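Erythrocyte membrane protein 1 (Plasmodium falciparum, PDB 2XU0) is a variant surface adhesin, here its N-terminal NTS-DBL1 rosetting domain, and probably binds receptors on host cells. Local coordinates at residues S462-E465 against Y466-T469. The protein carries 10 engineered substitutions. Residues are numbered along the deposited sequence; the frame is centred on the assembly and turned at random.
Sequences SISE and YCKT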
# COMPACT_ATOMS: atom_id res chain seq x y z
N SER A 462 -15.01 15.22 -5.40
CA SER A 462 -16.30 15.88 -5.57
C SER A 462 -17.43 14.90 -5.31
O SER A 462 -17.19 13.70 -5.19
CB SER A 462 -16.43 16.39 -7.01
OG SER A 462 -16.30 15.32 -7.94
N ILE A 463 -18.68 15.39 -5.32
CA ILE A 463 -19.89 14.56 -5.23
C ILE A 463 -19.95 13.77 -6.55
O ILE A 463 -19.39 14.23 -7.56
CB ILE A 463 -21.19 15.42 -5.04
CG1 ILE A 463 -21.40 16.42 -6.21
CG2 ILE A 463 -21.27 16.10 -3.66
CD1 ILE A 463 -22.81 16.47 -6.73
N SER A 464 -20.59 12.60 -6.54
CA SER A 464 -20.75 11.80 -7.76
C SER A 464 -21.65 12.58 -8.73
O SER A 464 -22.55 13.30 -8.29
CB SER A 464 -21.44 10.47 -7.45
OG SER A 464 -21.80 9.82 -8.66
N GLU A 465 -21.43 12.41 -10.05
CA GLU A 465 -22.27 13.05 -11.08
C GLU A 465 -23.74 12.62 -10.95
O GLU A 465 -24.63 13.40 -11.27
CB GLU A 465 -21.74 12.75 -12.51
CG GLU A 465 -21.87 11.30 -12.97
CD GLU A 465 -21.70 11.07 -14.46
OE1 GLU A 465 -22.42 11.72 -15.25
OE2 GLU A 465 -20.87 10.21 -14.83
N TYR A 466 -23.99 11.39 -10.46
CA TYR A 466 -25.32 10.81 -10.24
C TYR A 466 -26.08 11.48 -9.10
O TYR A 466 -27.28 11.30 -8.99
CB TYR A 466 -25.22 9.29 -10.05
CG TYR A 466 -24.48 8.62 -11.18
CD1 TYR A 466 -24.96 8.69 -12.49
CD2 TYR A 466 -23.25 8.00 -10.97
CE1 TYR A 466 -24.24 8.15 -13.56
CE2 TYR A 466 -22.52 7.44 -12.03
CZ TYR A 466 -23.02 7.52 -13.32
OH TYR A 466 -22.34 6.96 -14.37
N CYS A 467 -25.38 12.29 -8.29
CA CYS A 467 -25.88 13.00 -7.12
C CYS A 467 -26.18 14.46 -7.38
O CYS A 467 -26.73 15.13 -6.49
CB CYS A 467 -24.91 12.84 -5.95
SG CYS A 467 -24.64 11.13 -5.47
N LYS A 468 -25.83 14.98 -8.58
CA LYS A 468 -26.08 16.39 -8.90
C LYS A 468 -27.58 16.71 -8.83
O LYS A 468 -28.40 15.78 -8.91
CB LYS A 468 -25.52 16.78 -10.29
CG LYS A 468 -24.00 16.81 -10.35
CD LYS A 468 -23.50 17.10 -11.75
CE LYS A 468 -22.04 17.47 -11.79
NZ LYS A 468 -21.15 16.29 -11.59
N THR A 469 -27.92 18.01 -8.65
CA THR A 469 -29.32 18.45 -8.62
C THR A 469 -29.91 18.15 -10.00
O THR A 469 -29.17 18.15 -10.98
CB THR A 469 -29.43 19.96 -8.30
OG1 THR A 469 -28.70 20.72 -9.28
CG2 THR A 469 -28.95 20.31 -6.91
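With OG trans to its own nitrogen (chi1 170°), S464 turns its hydroxyl forward onto the amide of Y466, while E465, whose CG sits between N and C (chi1 69°), lays its chain over the tyrosine ring. The Y466 N to S464 OG hydrogen bond is 3.2 Å long. One residue on, C467 N donates to S464 O at 3.0 Å, reaching that oxygen from well above the carbonyl plane. S464 thus takes both bonds, one on its side chain and one on its backbone, the pair of bonds that defines an ST motif, here closing the single turn of a short 3-10 segment. A weak bond from K468 N to E465 O, 3.3 Å, follows.

E465 CG stands 3.8 Å from the centroid of the Y466 ring, almost on the ring normal, in a CH-pi contact. Beyond it the carboxylate stacks on the same face, 17° from parallel, with OE2 3.6 Å from Y466 OH. On another side of the turn I463 CD1 meets K468 CG at 3.8 Å, the two side chains slanting across each other.

S464 CB also touches C467 SG, whose disulfide to C377 ties the turn to helix 371-407 of the C-terminal subdomain of the Duffy-binding-like domain; I331 and V334 of helix 311-338 pack against S464. The buried S464 hydroxyl and carbonyl oxygen are both met by main-chain N-H groups, and the E465 carboxylate, which has a long, weak ion pair with R339 and lies 6.0 Å from K468 NZ (measured at OE1), probably feels both positive charges without a close salt bridge to either.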